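Local coordinates for protein CurH (Lyngbya majuscula, PDB 3KG7) that is a polyketide synthase dehydratase domain that probably removes water from a beta-hydroxyacyl intermediate during assembly of curacin, at residues 16-20 against 21-25; 28-32 against 33-37; 47-51 against 52-56; 78-81 against 82-86. All coordinates share one frame; numbering follows the deposited sequence.

Overall arrangement
The four contacts are local turns and loops in the N-terminal half of a double hotdog fold. Interaction 3, with its centre about 5 Å from that of the chain, begins the helix 52-62 beside the probable active site. Interaction 2 lies about 13 Å from it between centres, and they meet where Trp37 CH2 reaches Ser53 OG (3.7 Å). Interaction 4 is about 9 Å from interaction 2, centre to centre; Ile30 N probably bonds to Arg86 O across 2.8 Å, and Pro47 O of interaction 3 probably accepts from Leu79 N. Interaction 1 is remote, about 25 Å from interaction 2 between centres, yet strand 24-30 runs through both, from the subunit interface to the loop packed beside helix 52-62.

Interaction 1: 16-20 against 21-25; sequences LELAS and TGQTI
Leu18 and Ile25 fill the close-packed side of the beta hairpin made by strands 14-17 and 24-30, their side chains meeting through the two CD1 methyls at 3.7 Å. The same Leu18 CD1 touches Gln23 OE1, so one methyl covers both a hydrocarbon branch and the oxygen end of an amide. Beneath this patch the strands are joined by a hydrogen-bonded pair, Leu16 N to Ile25 O and Ile25 N to Leu16 O, each 2.8 Å. Next toward the turn comes a nearly straight bond from Leu18 N to Gln23 O (171°).

The turn is looser and more open. Gly22, with positive phi, gives its N-H to Leu18 O over 3.1 Å. Thr21 has its hydroxyl lodged between its own N and carbonyl carbon (chi1 65°), which lets OG1 take the N-H of Gln23 at 2.8 Å as an ST turn and, weakly, donate to Gln23 OE1. On the other face Glu17 and Thr24 merely run side by side, CG to OG1 4.2 Å. The chemistry implies a hairpin built for two tasks: its methyls serve the dimer as well, Leu16 packing on Leu16 and Ile25 on Leu18 of the second subunit, while the polar atoms of Thr21 and Gln23 brace the turn and the Glu17 carboxylate reaches across to a salt bridge with Arg108 of that subunit.

Interaction 2: 28-32 against 33-37; sequences QDINL and NNHPW
His35 and Gln28 meet where strand 24-30 of the hotdog sheet gives way to the loop leading to strand 41-43. The imidazole donates from NE2 to Gln28 OE1 over 3.1 Å, with the oxygen near the ring plane but the nitrogen well above the plane of the amide. Ring and amide planes stand 73° apart, so the groups meet crosswise rather than stacking. Ile30 adds an apolar touch, its CG2 lying 4.0 Å from His35 CD2.

A second cluster bends the backbone. Asn31 serves with two oxygens: its carbonyl O accepts from His35 N at 2.8 Å, and its side-chain OD1 accepts from Asn34 N, also at 2.8 Å and almost straight (173°). The OD1 oxygen gets there because CG sits between the backbone N and the carbonyl carbon (chi1 47°), folding the amide over the residues that follow.

Outward lies the layer that positions these groups. Gln28 NE2 bonds to Leu11 O and Asn31 ND2 to Thr85 OG1, in each case a second bond that helps fix the amide's rotation; Trp37, in edge-to-face contact with His201, in turn steadies the other end of the imidazole. With NE2 and ND1 both used, the ring is consistent with a neutral tautomer protonated at NE2: Trp37 NE1 donates to His35 ND1 over 3.1 Å.

Interaction 3: 47-51 against 52-56; sequences PVIPG and VSYIA
Ile49 and Ser53 bring the loop 47-51 against the beginning of helix 52-62, a worked case of a serine turned back onto the chain that precedes it. Ser53 holds OG opposite its own carbonyl carbon (chi1 -53°), a setting that points the hydroxyl back to Pro50 O. From there OG donates to Pro50 O over 2.7 Å, in the plane of that carbonyl. The backbone N of Ser53 donates to the same oxygen from 3.0 Å, but from above the plane, so one buried acceptor is gripped by two donors of a single residue.

Ile49 has CG2 anti to its backbone N and lays that methyl over the serine, 3.4 Å from Ser53 OG. The same CG2 is 3.9 Å from Tyr54 CZ, and the tyrosine side chain crosses the isoleucine at about a right angle. Tyr54, with chi1 -51°, swings its ring back past Gly51, bringing CD2 to 3.2 Å from Gly51 O. That oxygen also accepts from Tyr54 N at 3.0 Å, again from above its carbonyl plane.

Farther out, Tyr54 packs on His119, Ala120 and Met122 of strand 117-124. Pro50 lies against His41 and Asp206, and Val48 O bonds to His41 ND1. The run from His41 to Pro50 resembles the HxxxGxxxxP motif that carries the catalytic histidine of polyketide synthase dehydratases; His41, and Asp206 from the second hotdog, are probably the catalytic pair, with the central helix of the first hotdog following directly behind the motif.

Interaction 4: 78-81 against 82-86; sequences FLAE and SNTTR
Arg86 meets Phe78 through the backbone carbonyl, not the phenyl ring. The carbonyl O of Phe78 approaches the guanidinium obliquely, and its nearest partner is the aliphatic Arg86 CD at 3.8 Å. The phenyl ring turns elsewhere, packing on Val48 and Lys293. Another flat group, the Asn83 amide, comes to the contact by its OD1, which lies 4.0 Å from Glu81 CB.

The loop itself closes through a type I beta turn from Glu81 to Thr84. Thr84 N donates to Glu81 O over 3.1 Å, yet approaches from far above the carbonyl plane, 65° out of it. In return Glu81 N donates to Thr84 OG1 over 3.0 Å. The threonine hydroxyl can accept because it is turned opposite its own carbonyl carbon (chi1 -63°), and the same rotation sends CG2 the other way, into the apolar side of the loop.

There Leu79 receives it: CD2 lies 4.1 Å from Thr84 CG2 and 4.0 Å from Arg86 CG. The leucine and arginine side chains run antiparallel, and the Leu79 methyl rests on Arg86 CG. Leu79 is further covered by Leu32. A single threonine thus serves both chemistries. Accepting at OG1 and donating at N to the same residue, Glu81, it holds the turn by a reciprocal pair of bonds, while its methyl joins the hydrophobic patch. The charge of Arg86 is met outside the loop, where NH1 bonds to Ser107 OG and the ion pair of NH2 with Glu114 is long and weak.

Interaction 1: 16-20 against 21-25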
loop_
_atom_site.group_PDB
_atom_site.type_symbol
_atom_site.label_atom_id
_atom_site.label_comp_id
_atom_site.label_asym_id
_atom_site.label_seq_id
_atom_site.Cartn_x
_atom_site.Cartn_y
_atom_site.Cartn_z
ATOM N N LEU C 16 5.094 -0.727 -2.472
ATOM C CA LEU C 16 3.910 0.009 -2.896
ATOM C C LEU C 16 4.059 1.481 -2.573
ATOM O O LEU C 16 4.290 1.840 -1.429
ATOM C CB LEU C 16 2.644 -0.557 -2.251
ATOM C CG LEU C 16 1.324 -0.174 -2.931
ATOM C CD1 LEU C 16 1.271 -0.638 -4.377
ATOM C CD2 LEU C 16 0.162 -0.760 -2.154
ATOM N N GLU C 17 3.942 2.323 -3.599
ATOM C CA GLU C 17 3.963 3.773 -3.431
ATOM C C GLU C 17 2.544 4.320 -3.340
ATOM O O GLU C 17 1.726 4.129 -4.253
ATOM C CB GLU C 17 4.719 4.434 -4.578
ATOM C CG GLU C 17 6.234 4.402 -4.406
ATOM C CD GLU C 17 7.015 4.658 -5.701
ATOM O OE1 GLU C 17 6.398 4.831 -6.776
ATOM O OE2 GLU C 17 8.262 4.675 -5.636
ATOM N N LEU C 18 2.257 4.998 -2.235
ATOM C CA LEU C 18 0.912 5.482 -1.980
ATOM C C LEU C 18 0.664 6.789 -2.682
ATOM O O LEU C 18 1.383 7.760 -2.494
ATOM C CB LEU C 18 0.636 5.557 -0.482
ATOM C CG LEU C 18 0.726 4.166 0.151
ATOM C CD1 LEU C 18 0.258 4.219 1.573
ATOM C CD2 LEU C 18 -0.094 3.145 -0.646
ATOM N N ALA C 19 -0.346 6.792 -3.532
ATOM C CA ALA C 19 -0.611 7.942 -4.371
ATOM C C ALA C 19 -1.054 9.138 -3.539
ATOM O O ALA C 19 -0.702 10.272 -3.852
ATOM C CB ALA C 19 -1.644 7.591 -5.407
ATOM N N SER C 20 -1.802 8.864 -2.470
ATOM C CA SER C 20 -2.423 9.887 -1.638
ATOM C C SER C 20 -1.423 10.678 -0.779
ATOM O O SER C 20 -1.510 11.907 -0.682
ATOM C CB SER C 20 -3.501 9.222 -0.776
ATOM O OG SER C 20 -3.565 9.770 0.529
ATOM N N THR C 21 -0.457 9.971 -0.199
ATOM C CA THR C 21 0.418 10.521 0.833
ATOM C C THR C 21 1.870 10.737 0.392
ATOM O O THR C 21 2.583 11.581 0.950
ATOM C CB THR C 21 0.472 9.558 2.027
ATOM O OG1 THR C 21 1.095 8.339 1.613
ATOM C CG2 THR C 21 -0.931 9.240 2.546
ATOM N N GLY C 22 2.311 9.959 -0.592
ATOM C CA GLY C 22 3.725 9.885 -0.946
ATOM C C GLY C 22 4.466 8.982 0.034
ATOM O O GLY C 22 5.672 9.125 0.246
ATOM N N GLN C 23 3.736 8.063 0.657
ATOM C CA GLN C 23 4.352 7.067 1.514
ATOM C C GLN C 23 4.790 5.879 0.682
ATOM O O GLN C 23 4.406 5.753 -0.479
ATOM C CB GLN C 23 3.376 6.588 2.590
ATOM C CG GLN C 23 3.238 7.524 3.773
ATOM C CD GLN C 23 1.909 7.363 4.504
ATOM O OE1 GLN C 23 0.945 6.798 3.973
ATOM N NE2 GLN C 23 1.850 7.878 5.727
ATOM N N THR C 24 5.594 5.010 1.284
ATOM C CA THR C 24 6.009 3.767 0.666
ATOM C C THR C 24 5.817 2.637 1.668
ATOM O O THR C 24 6.268 2.727 2.818
ATOM C CB THR C 24 7.489 3.841 0.258
ATOM O OG1 THR C 24 7.706 5.020 -0.523
ATOM C CG2 THR C 24 7.885 2.641 -0.573
ATOM N N ILE C 25 5.121 1.586 1.248
ATOM C CA ILE C 25 4.961 0.403 2.093
ATOM C C ILE C 25 5.714 -0.732 1.454
ATOM O O ILE C 25 5.570 -0.973 0.261
ATOM C CB ILE C 25 3.488 -0.061 2.266
ATOM C CG1 ILE C 25 2.582 1.087 2.675
ATOM C CG2 ILE C 25 3.373 -1.155 3.332
ATOM C CD1 ILE C 25 1.109 0.749 2.528
#

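Interaction 2: 28-32 against 33-37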
loop_
_atom_site.group_PDB
_atom_site.type_symbol
_atom_site.label_atom_id
_atom_site.label_comp_id
_atom_site.label_asym_id
_atom_site.label_seq_id
_atom_site.Cartn_x
_atom_site.Cartn_y
_atom_site.Cartn_z
ATOM N N GLN C 28 5.394 -8.014 3.009
ATOM C CA GLN C 28 5.727 -9.407 2.710
ATOM C C GLN C 28 5.198 -10.312 3.800
ATOM O O GLN C 28 4.860 -9.852 4.889
ATOM C CB GLN C 28 7.241 -9.598 2.626
ATOM C CG GLN C 28 7.940 -9.505 3.976
ATOM C CD GLN C 28 9.435 -9.367 3.849
ATOM O OE1 GLN C 28 10.071 -10.115 3.110
ATOM N NE2 GLN C 28 10.010 -8.406 4.570
ATOM N N ASP C 29 5.158 -11.605 3.507
ATOM C CA ASP C 29 4.828 -12.599 4.510
ATOM C C ASP C 29 6.106 -13.241 5.016
ATOM O O ASP C 29 6.842 -13.865 4.247
ATOM C CB ASP C 29 3.848 -13.631 3.943
ATOM C CG ASP C 29 2.443 -13.065 3.783
ATOM O OD1 ASP C 29 1.468 -13.803 4.027
ATOM O OD2 ASP C 29 2.304 -11.873 3.429
ATOM N N ILE C 30 6.378 -13.073 6.305
ATOM C CA ILE C 30 7.595 -13.605 6.882
ATOM C C ILE C 30 7.330 -14.947 7.533
ATOM O O ILE C 30 6.446 -15.073 8.374
ATOM C CB ILE C 30 8.239 -12.629 7.873
ATOM C CG1 ILE C 30 8.522 -11.293 7.171
ATOM C CG2 ILE C 30 9.511 -13.252 8.477
ATOM C CD1 ILE C 30 9.337 -10.280 7.987
ATOM N N ASN C 31 8.094 -15.949 7.107
ATOM C CA ASN C 31 8.103 -17.275 7.719
ATOM C C ASN C 31 9.435 -17.966 7.445
ATOM O O ASN C 31 10.324 -17.379 6.823
ATOM C CB ASN C 31 6.936 -18.112 7.203
ATOM C CG ASN C 31 6.796 -18.043 5.705
ATOM O OD1 ASN C 31 7.782 -18.164 4.966
ATOM N ND2 ASN C 31 5.571 -17.834 5.239
ATOM N N LEU C 32 9.574 -19.208 7.902
ATOM C CA LEU C 32 10.825 -19.945 7.728
ATOM C C LEU C 32 11.081 -20.369 6.283
ATOM O O LEU C 32 12.214 -20.632 5.905
ATOM C CB LEU C 32 10.904 -21.134 8.691
ATOM C CG LEU C 32 11.059 -20.775 10.178
ATOM C CD1 LEU C 32 11.349 -22.020 11.000
ATOM C CD2 LEU C 32 12.137 -19.713 10.416
ATOM N N ASN C 33 10.025 -20.422 5.482
ATOM C CA ASN C 33 10.157 -20.652 4.047
ATOM C C ASN C 33 10.806 -19.475 3.328
ATOM O O ASN C 33 11.782 -19.647 2.598
ATOM C CB ASN C 33 8.794 -20.948 3.413
ATOM C CG ASN C 33 8.638 -22.387 3.020
ATOM O OD1 ASN C 33 9.406 -23.252 3.437
ATOM N ND2 ASN C 33 7.638 -22.658 2.200
ATOM N N ASN C 34 10.233 -18.292 3.533
ATOM C CA ASN C 34 10.743 -17.054 2.970
ATOM C C ASN C 34 12.132 -16.721 3.494
ATOM O O ASN C 34 13.037 -16.379 2.721
ATOM C CB ASN C 34 9.805 -15.911 3.358
ATOM C CG ASN C 34 8.601 -15.814 2.462
ATOM O OD1 ASN C 34 7.782 -16.739 2.383
ATOM N ND2 ASN C 34 8.477 -14.680 1.774
ATOM N N HIS C 35 12.272 -16.833 4.817
ATOM C CA HIS C 35 13.433 -16.370 5.551
ATOM C C HIS C 35 13.954 -17.461 6.483
ATOM O O HIS C 35 13.865 -17.316 7.704
ATOM C CB HIS C 35 13.040 -15.162 6.397
ATOM C CG HIS C 35 12.708 -13.945 5.599
ATOM N ND1 HIS C 35 13.634 -12.962 5.326
ATOM C CD2 HIS C 35 11.551 -13.547 5.021
ATOM C CE1 HIS C 35 13.064 -12.015 4.601
ATOM N NE2 HIS C 35 11.800 -12.347 4.400
ATOM N N PRO C 36 14.519 -18.547 5.921
ATOM C CA PRO C 36 15.001 -19.633 6.762
ATOM C C PRO C 36 16.002 -19.206 7.824
ATOM O O PRO C 36 16.146 -19.901 8.828
ATOM C CB PRO C 36 15.669 -20.583 5.764
ATOM C CG PRO C 36 15.899 -19.781 4.553
ATOM C CD PRO C 36 14.746 -18.841 4.499
ATOM N N TRP C 37 16.681 -18.083 7.610
ATOM C CA TRP C 37 17.719 -17.624 8.544
ATOM C C TRP C 37 17.195 -17.359 9.949
ATOM O O TRP C 37 17.917 -17.549 10.920
ATOM C CB TRP C 37 18.453 -16.389 8.012
ATOM C CG TRP C 37 17.598 -15.169 7.786
ATOM C CD1 TRP C 37 16.907 -14.851 6.649
ATOM C CD2 TRP C 37 17.367 -14.097 8.708
ATOM N NE1 TRP C 37 16.250 -13.653 6.813
ATOM C CE2 TRP C 37 16.520 -13.167 8.066
ATOM C CE3 TRP C 37 17.790 -13.833 10.021
ATOM C CZ2 TRP C 37 16.090 -11.989 8.688
ATOM C CZ3 TRP C 37 17.358 -12.661 10.641
ATOM C CH2 TRP C 37 16.519 -11.752 9.967
#

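Interaction 3: 47-51 against 52-56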
loop_
_atom_site.group_PDB
_atom_site.type_symbol
_atom_site.label_atom_id
_atom_site.label_comp_id
_atom_site.label_asym_id
_atom_site.label_seq_id
_atom_site.Cartn_x
_atom_site.Cartn_y
_atom_site.Cartn_z
ATOM N N PRO C 47 12.560 -19.069 17.168
ATOM C CA PRO C 47 13.057 -18.209 16.100
ATOM C C PRO C 47 12.526 -16.793 16.286
ATOM O O PRO C 47 11.306 -16.579 16.339
ATOM C CB PRO C 47 12.476 -18.845 14.829
ATOM C CG PRO C 47 12.173 -20.271 15.219
ATOM C CD PRO C 47 11.752 -20.191 16.652
ATOM N N VAL C 48 13.453 -15.846 16.419
ATOM C CA VAL C 48 13.128 -14.433 16.628
ATOM C C VAL C 48 13.978 -13.573 15.713
ATOM O O VAL C 48 15.155 -13.867 15.514
ATOM C CB VAL C 48 13.418 -14.001 18.089
ATOM C CG1 VAL C 48 13.213 -12.501 18.261
ATOM C CG2 VAL C 48 12.546 -14.786 19.078
ATOM N N ILE C 49 13.375 -12.515 15.171
ATOM C CA ILE C 49 14.078 -11.510 14.357
ATOM C C ILE C 49 14.770 -10.509 15.269
ATOM O O ILE C 49 14.094 -9.762 15.988
ATOM C CB ILE C 49 13.102 -10.696 13.496
ATOM C CG1 ILE C 49 12.342 -11.581 12.517
ATOM C CG2 ILE C 49 13.838 -9.575 12.748
ATOM C CD1 ILE C 49 11.385 -10.800 11.665
ATOM N N PRO C 50 16.114 -10.461 15.236
ATOM C CA PRO C 50 16.788 -9.444 16.042
ATOM C C PRO C 50 16.496 -8.028 15.512
ATOM O O PRO C 50 16.387 -7.803 14.292
ATOM C CB PRO C 50 18.268 -9.804 15.912
ATOM C CG PRO C 50 18.354 -10.526 14.608
ATOM C CD PRO C 50 17.067 -11.286 14.475
ATOM N N GLY C 51 16.347 -7.102 16.458
ATOM C CA GLY C 51 15.971 -5.715 16.184
ATOM C C GLY C 51 16.731 -5.035 15.065
ATOM O O GLY C 51 16.124 -4.360 14.224
ATOM N N VAL C 52 18.052 -5.209 15.040
ATOM C CA VAL C 52 18.879 -4.560 14.009
ATOM C C VAL C 52 18.482 -4.892 12.555
ATOM O O VAL C 52 18.866 -4.176 11.627
ATOM C CB VAL C 52 20.410 -4.761 14.230
ATOM C CG1 VAL C 52 20.853 -4.106 15.540
ATOM C CG2 VAL C 52 20.806 -6.241 14.171
ATOM N N SER C 53 17.695 -5.951 12.370
ATOM C CA SER C 53 17.188 -6.336 11.048
ATOM C C SER C 53 16.395 -5.222 10.408
ATOM O O SER C 53 16.458 -5.016 9.194
ATOM C CB SER C 53 16.302 -7.576 11.136
ATOM O OG SER C 53 16.980 -8.618 11.799
ATOM N N TYR C 54 15.636 -4.507 11.226
ATOM C CA TYR C 54 14.811 -3.417 10.713
ATOM C C TYR C 54 15.653 -2.248 10.227
ATOM O O TYR C 54 15.270 -1.574 9.277
ATOM C CB TYR C 54 13.763 -2.999 11.748
ATOM C CG TYR C 54 12.994 -4.194 12.253
ATOM C CD1 TYR C 54 12.277 -5.002 11.375
ATOM C CD2 TYR C 54 13.006 -4.540 13.603
ATOM C CE1 TYR C 54 11.588 -6.120 11.831
ATOM C CE2 TYR C 54 12.307 -5.640 14.064
ATOM C CZ TYR C 54 11.607 -6.426 13.176
ATOM O OH TYR C 54 10.918 -7.514 13.628
ATOM N N ILE C 55 16.813 -2.041 10.855
ATOM C CA ILE C 55 17.759 -1.044 10.384
ATOM C C ILE C 55 18.236 -1.470 9.003
ATOM O O ILE C 55 18.257 -0.660 8.066
ATOM C CB ILE C 55 18.970 -0.860 11.330
ATOM C CG1 ILE C 55 18.512 -0.693 12.785
ATOM C CG2 ILE C 55 19.796 0.355 10.887
ATOM C CD1 ILE C 55 19.617 -0.827 13.819
ATOM N N ALA C 56 18.604 -2.747 8.887
ATOM C CA ALA C 56 19.000 -3.346 7.621
ATOM C C ALA C 56 17.962 -3.072 6.552
ATOM O O ALA C 56 18.303 -2.626 5.453
ATOM C CB ALA C 56 19.180 -4.824 7.790
#

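Interaction 4: 78-81 against 82-86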
loop_
_atom_site.group_PDB
_atom_site.type_symbol
_atom_site.label_atom_id
_atom_site.label_comp_id
_atom_site.label_asym_id
_atom_site.label_seq_id
_atom_site.Cartn_x
_atom_site.Cartn_y
_atom_site.Cartn_z
ATOM N N PHE C 78 8.392 -12.967 16.486
ATOM C CA PHE C 78 8.825 -14.358 16.673
ATOM C C PHE C 78 7.939 -15.341 15.904
ATOM O O PHE C 78 6.792 -15.037 15.559
ATOM C CB PHE C 78 8.918 -14.729 18.161
ATOM C CG PHE C 78 7.608 -14.655 18.899
ATOM C CD1 PHE C 78 6.829 -15.801 19.083
ATOM C CD2 PHE C 78 7.159 -13.450 19.429
ATOM C CE1 PHE C 78 5.613 -15.746 19.773
ATOM C CE2 PHE C 78 5.946 -13.382 20.114
ATOM C CZ PHE C 78 5.172 -14.533 20.290
ATOM N N LEU C 79 8.489 -16.513 15.621
ATOM C CA LEU C 79 7.756 -17.544 14.910
ATOM C C LEU C 79 7.596 -18.727 15.844
ATOM O O LEU C 79 8.511 -19.543 15.999
ATOM C CB LEU C 79 8.482 -17.920 13.618
ATOM C CG LEU C 79 8.807 -16.716 12.720
ATOM C CD1 LEU C 79 9.541 -17.149 11.466
ATOM C CD2 LEU C 79 7.552 -15.928 12.352
ATOM N N ALA C 80 6.436 -18.784 16.494
ATOM C CA ALA C 80 6.154 -19.805 17.503
ATOM C C ALA C 80 6.286 -21.197 16.908
ATOM O O ALA C 80 7.104 -21.995 17.354
ATOM C CB ALA C 80 4.765 -19.602 18.095
ATOM N N GLU C 81 5.495 -21.461 15.876
ATOM C CA GLU C 81 5.475 -22.759 15.223
ATOM C C GLU C 81 6.246 -22.773 13.911
ATOM O O GLU C 81 6.485 -21.732 13.305
ATOM C CB GLU C 81 4.031 -23.205 15.024
ATOM C CG GLU C 81 3.415 -23.692 16.315
ATOM C CD GLU C 81 2.076 -23.060 16.595
ATOM O OE1 GLU C 81 1.198 -23.106 15.706
ATOM O OE2 GLU C 81 1.903 -22.524 17.712
ATOM N N SER C 82 6.631 -23.975 13.489
ATOM C CA SER C 82 7.398 -24.189 12.265
ATOM C C SER C 82 6.759 -23.540 11.038
ATOM O O SER C 82 7.464 -23.130 10.116
ATOM C CB SER C 82 7.589 -25.689 12.017
ATOM O OG SER C 82 6.341 -26.368 11.956
ATOM N N ASN C 83 5.430 -23.446 11.042
ATOM C CA ASN C 83 4.664 -22.943 9.894
ATOM C C ASN C 83 4.039 -21.556 10.092
ATOM O O ASN C 83 3.266 -21.090 9.250
ATOM C CB ASN C 83 3.578 -23.952 9.502
ATOM C CG ASN C 83 2.841 -24.510 10.704
ATOM O OD1 ASN C 83 2.260 -23.766 11.501
ATOM N ND2 ASN C 83 2.876 -25.829 10.849
ATOM N N THR C 84 4.378 -20.906 11.203
ATOM C CA THR C 84 3.883 -19.566 11.500
ATOM C C THR C 84 4.279 -18.580 10.408
ATOM O O THR C 84 5.446 -18.518 10.015
ATOM C CB THR C 84 4.391 -19.070 12.864
ATOM O OG1 THR C 84 3.885 -19.933 13.895
ATOM C CG2 THR C 84 3.935 -17.637 13.125
ATOM N N THR C 85 3.284 -17.844 9.914
ATOM C CA THR C 85 3.466 -16.773 8.940
ATOM C C THR C 85 3.021 -15.481 9.582
ATOM O O THR C 85 1.935 -15.405 10.136
ATOM C CB THR C 85 2.612 -17.010 7.661
ATOM O OG1 THR C 85 3.184 -18.074 6.895
ATOM C CG2 THR C 85 2.530 -15.755 6.777
ATOM N N ARG C 86 3.872 -14.470 9.504
ATOM C CA ARG C 86 3.523 -13.138 9.964
ATOM C C ARG C 86 3.518 -12.156 8.806
ATOM O O ARG C 86 4.527 -11.961 8.134
ATOM C CB ARG C 86 4.473 -12.681 11.078
ATOM C CG ARG C 86 4.316 -13.500 12.336
ATOM C CD ARG C 86 4.533 -12.668 13.562
ATOM N NE ARG C 86 3.380 -12.750 14.448
ATOM C CZ ARG C 86 2.554 -11.746 14.696
ATOM N NH1 ARG C 86 2.748 -10.552 14.153
ATOM N NH2 ARG C 86 1.534 -11.936 15.504
#